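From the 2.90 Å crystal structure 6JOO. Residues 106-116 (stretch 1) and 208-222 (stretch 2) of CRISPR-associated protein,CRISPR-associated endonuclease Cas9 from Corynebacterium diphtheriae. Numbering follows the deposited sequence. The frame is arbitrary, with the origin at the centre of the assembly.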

# COMPACT_ATOMS: atom_id res chain seq x y z
N VAL A 106 -21.23 12.83 36.63
CA VAL A 106 -20.21 13.70 37.22
C VAL A 106 -19.91 14.88 36.32
O VAL A 106 -19.74 16.01 36.79
CB VAL A 106 -18.95 12.88 37.53
CG1 VAL A 106 -17.82 13.80 37.95
CG2 VAL A 106 -19.23 11.86 38.62
N ARG A 107 -19.85 14.65 35.00
CA ARG A 107 -19.57 15.75 34.08
C ARG A 107 -20.67 16.80 34.10
O ARG A 107 -20.39 17.99 33.90
CB ARG A 107 -19.39 15.21 32.66
CG ARG A 107 -18.08 14.47 32.43
CD ARG A 107 -18.04 13.85 31.04
NE ARG A 107 -18.30 14.84 29.99
CZ ARG A 107 -18.35 14.55 28.69
NH1 ARG A 107 -18.16 13.31 28.28
NH2 ARG A 107 -18.60 15.51 27.81
N ALA A 108 -21.91 16.39 34.33
CA ALA A 108 -23.00 17.34 34.45
C ALA A 108 -23.04 18.00 35.82
O ALA A 108 -23.42 19.17 35.94
CB ALA A 108 -24.34 16.65 34.17
N GLU A 109 -22.65 17.27 36.87
CA GLU A 109 -22.67 17.83 38.22
C GLU A 109 -21.56 18.87 38.39
O GLU A 109 -21.77 19.91 39.03
CB GLU A 109 -22.53 16.71 39.25
CG GLU A 109 -22.45 17.19 40.69
CD GLU A 109 -21.89 16.13 41.62
OE1 GLU A 109 -21.22 15.20 41.13
OE2 GLU A 109 -22.12 16.23 42.84
N LEU A 110 -20.38 18.60 37.83
CA LEU A 110 -19.26 19.53 37.94
C LEU A 110 -19.49 20.83 37.18
O LEU A 110 -18.90 21.85 37.55
CB LEU A 110 -17.98 18.86 37.42
CG LEU A 110 -17.34 17.82 38.34
CD1 LEU A 110 -16.23 17.08 37.61
CD2 LEU A 110 -16.80 18.49 39.58
N ALA A 111 -20.34 20.82 36.16
CA ALA A 111 -20.60 22.01 35.36
C ALA A 111 -21.76 22.84 35.89
O ALA A 111 -22.21 23.76 35.20
CB ALA A 111 -20.86 21.61 33.91
N ALA A 112 -22.26 22.53 37.09
CA ALA A 112 -23.42 23.22 37.65
C ALA A 112 -23.11 23.94 38.94
O ALA A 112 -23.39 25.14 39.07
CB ALA A 112 -24.57 22.22 37.86
N SER A 113 -22.52 23.25 39.92
CA SER A 113 -22.30 23.84 41.24
C SER A 113 -20.93 23.43 41.77
O SER A 113 -20.31 22.47 41.30
CB SER A 113 -23.39 23.42 42.23
OG SER A 113 -23.42 22.01 42.39
N TYR A 114 -20.48 24.19 42.76
CA TYR A 114 -19.22 23.90 43.44
C TYR A 114 -19.36 22.62 44.27
O TYR A 114 -20.43 22.29 44.77
CB TYR A 114 -18.84 25.07 44.35
CG TYR A 114 -17.41 25.10 44.83
CD1 TYR A 114 -17.03 24.45 45.99
CD2 TYR A 114 -16.44 25.81 44.13
CE1 TYR A 114 -15.72 24.48 46.44
CE2 TYR A 114 -15.13 25.85 44.57
CZ TYR A 114 -14.78 25.18 45.72
OH TYR A 114 -13.48 25.22 46.16
N ILE A 115 -18.25 21.89 44.39
CA ILE A 115 -18.18 20.68 45.21
C ILE A 115 -17.37 21.01 46.45
O ILE A 115 -16.22 21.45 46.35
CB ILE A 115 -17.59 19.49 44.44
CG1 ILE A 115 -18.56 19.04 43.34
CG2 ILE A 115 -17.28 18.35 45.39
CD1 ILE A 115 -18.25 17.67 42.78
N ALA A 116 -17.96 20.77 47.62
CA ALA A 116 -17.38 21.25 48.87
C ALA A 116 -16.07 20.54 49.18
O ALA A 116 -15.01 21.17 49.24
CB ALA A 116 -18.38 21.06 50.01
N ASP A 208 -15.91 22.20 21.32
CA ASP A 208 -17.12 21.99 22.11
C ASP A 208 -16.80 21.32 23.44
O ASP A 208 -17.37 21.68 24.48
CB ASP A 208 -18.14 21.17 21.31
CG ASP A 208 -18.52 21.83 19.99
OD1 ASP A 208 -18.44 23.07 19.87
OD2 ASP A 208 -18.91 21.09 19.06
N TYR A 209 -15.89 20.33 23.43
CA TYR A 209 -15.50 19.67 24.67
C TYR A 209 -14.63 20.57 25.53
O TYR A 209 -14.72 20.52 26.76
CB TYR A 209 -14.77 18.36 24.36
CG TYR A 209 -15.69 17.24 23.97
CD1 TYR A 209 -16.13 17.09 22.66
CD2 TYR A 209 -16.15 16.33 24.91
CE1 TYR A 209 -16.98 16.07 22.30
CE2 TYR A 209 -17.00 15.31 24.57
CZ TYR A 209 -17.41 15.18 23.26
OH TYR A 209 -18.26 14.16 22.91
N ALA A 210 -13.80 21.41 24.91
CA ALA A 210 -13.02 22.37 25.69
C ALA A 210 -13.92 23.36 26.40
O ALA A 210 -13.62 23.81 27.51
CB ALA A 210 -12.03 23.10 24.77
N ARG A 211 -15.05 23.71 25.78
CA ARG A 211 -16.00 24.61 26.42
C ARG A 211 -16.62 23.97 27.65
O ARG A 211 -16.82 24.63 28.68
CB ARG A 211 -17.08 25.03 25.42
CG ARG A 211 -17.52 26.49 25.51
CD ARG A 211 -18.49 26.87 24.40
NE ARG A 211 -17.97 26.52 23.08
CZ ARG A 211 -18.45 25.53 22.32
NH1 ARG A 211 -17.90 25.28 21.14
NH2 ARG A 211 -19.46 24.79 22.75
N GLU A 212 -16.93 22.67 27.58
CA GLU A 212 -17.44 21.96 28.75
C GLU A 212 -16.40 21.92 29.86
O GLU A 212 -16.73 22.12 31.04
CB GLU A 212 -17.87 20.54 28.37
CG GLU A 212 -18.01 19.61 29.56
CD GLU A 212 -18.77 18.34 29.24
OE1 GLU A 212 -19.35 18.25 28.13
OE2 GLU A 212 -18.80 17.42 30.09
N ILE A 213 -15.13 21.66 29.51
CA ILE A 213 -14.06 21.68 30.50
C ILE A 213 -13.93 23.08 31.10
O ILE A 213 -13.73 23.24 32.31
CB ILE A 213 -12.74 21.21 29.87
CG1 ILE A 213 -12.84 19.75 29.43
CG2 ILE A 213 -11.59 21.39 30.85
CD1 ILE A 213 -11.50 19.13 29.08
N GLN A 214 -14.05 24.11 30.26
CA GLN A 214 -13.89 25.48 30.73
C GLN A 214 -14.94 25.82 31.79
O GLN A 214 -14.61 26.40 32.83
CB GLN A 214 -13.98 26.45 29.56
CG GLN A 214 -13.83 27.91 29.94
CD GLN A 214 -13.93 28.83 28.74
OE1 GLN A 214 -14.82 28.69 27.90
NE2 GLN A 214 -12.99 29.77 28.64
N GLU A 215 -16.20 25.47 31.54
CA GLU A 215 -17.25 25.76 32.51
C GLU A 215 -17.05 24.96 33.80
O GLU A 215 -17.35 25.46 34.89
CB GLU A 215 -18.63 25.47 31.91
CG GLU A 215 -19.79 25.81 32.84
CD GLU A 215 -19.98 27.30 33.04
OE1 GLU A 215 -20.95 27.86 32.49
OE2 GLU A 215 -19.15 27.92 33.75
N ILE A 216 -16.55 23.73 33.69
CA ILE A 216 -16.24 22.95 34.88
C ILE A 216 -15.16 23.65 35.70
O ILE A 216 -15.20 23.65 36.93
CB ILE A 216 -15.83 21.52 34.49
CG1 ILE A 216 -17.04 20.75 33.97
CG2 ILE A 216 -15.20 20.79 35.68
CD1 ILE A 216 -16.76 19.29 33.63
N CYS A 217 -14.19 24.27 35.02
CA CYS A 217 -13.14 24.99 35.72
C CYS A 217 -13.67 26.24 36.41
O CYS A 217 -13.20 26.60 37.49
CB CYS A 217 -12.02 25.35 34.75
SG CYS A 217 -11.11 23.94 34.09
N ARG A 218 -14.66 26.90 35.80
CA ARG A 218 -15.22 28.10 36.42
C ARG A 218 -16.03 27.75 37.67
O ARG A 218 -16.04 28.51 38.64
CB ARG A 218 -16.09 28.85 35.41
CG ARG A 218 -16.62 30.18 35.93
CD ARG A 218 -17.46 30.89 34.89
NE ARG A 218 -18.71 30.19 34.61
CZ ARG A 218 -19.84 30.38 35.28
NH1 ARG A 218 -19.89 31.25 36.27
NH2 ARG A 218 -20.93 29.69 34.95
N MSE A 219 -16.71 26.61 37.65
CA MSE A 219 -17.54 26.19 38.77
C MSE A 219 -16.71 25.71 39.96
O MSE A 219 -17.15 25.81 41.10
CB MSE A 219 -18.51 25.10 38.34
CG MSE A 219 -19.60 25.56 37.38
SE MSE A 219 -20.78 26.90 38.16
CE MSE A 219 -22.05 27.07 36.69
N GLN A 220 -15.52 25.18 39.68
CA GLN A 220 -14.67 24.62 40.72
C GLN A 220 -13.52 25.55 41.09
O GLN A 220 -12.55 25.11 41.73
CB GLN A 220 -14.12 23.26 40.27
CG GLN A 220 -15.21 22.28 39.86
CD GLN A 220 -16.18 21.97 40.98
OE1 GLN A 220 -15.83 22.00 42.16
NE2 GLN A 220 -17.43 21.68 40.62
N GLU A 221 -13.60 26.82 40.71
CA GLU A 221 -12.59 27.82 41.04
C GLU A 221 -11.21 27.39 40.54
O GLU A 221 -10.24 27.31 41.28
CB GLU A 221 -12.57 28.09 42.55
N ILE A 222 -11.16 27.11 39.24
CA ILE A 222 -9.94 26.70 38.56
C ILE A 222 -9.59 27.81 37.57
O ILE A 222 -10.29 28.01 36.58
CB ILE A 222 -10.10 25.35 37.85
CG1 ILE A 222 -10.49 24.27 38.85
CG2 ILE A 222 -8.81 24.97 37.13
CD1 ILE A 222 -9.45 24.04 39.93

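The side chain of Q220, the first residue to leave helical geometry after helix 208-219, bonds to the backbone of L110, S113 and I115. Q220 OE1 accepts a hydrogen bond from I115 N at 3.3 Å, while Q220 NE2 makes weak hydrogen bonds to S113 O (3.1 Å) and L110 O (3.4 Å). One amide, with a donor and an acceptor at its tip, thus ties together three backbone positions of stretch 1.

The two helices run at 53° to each other, with axes 9.7 Å apart at closest approach. The closest CA atoms are those of A111 and I216, with A111 CA 4.5 Å from I216 CA. The small A111 side chain fits this close approach, its CB 3.9 Å from I216 CG1, and L110 CB packs 3.8 Å from I216 CG2.

Earlier in stretch 2, at E212, the contact becomes ionic. The R107 guanidinium meets the E212 carboxylate edge-on in a two-pronged salt bridge, with R107 NE 2.6 Å from E212 OE2 and R107 NH2 2.9 Å from E212 OE1. At the other end, the CA-to-CB bond of selenomethionine M219 points toward stretch 1, and M219 SE lies 3.3 Å from A112 O, a close contact between a polarizable selenium and a carbonyl oxygen. The Y114 ring lies against the residues around Q220, with Q220 OE1 over one face and E221 CB at its edge.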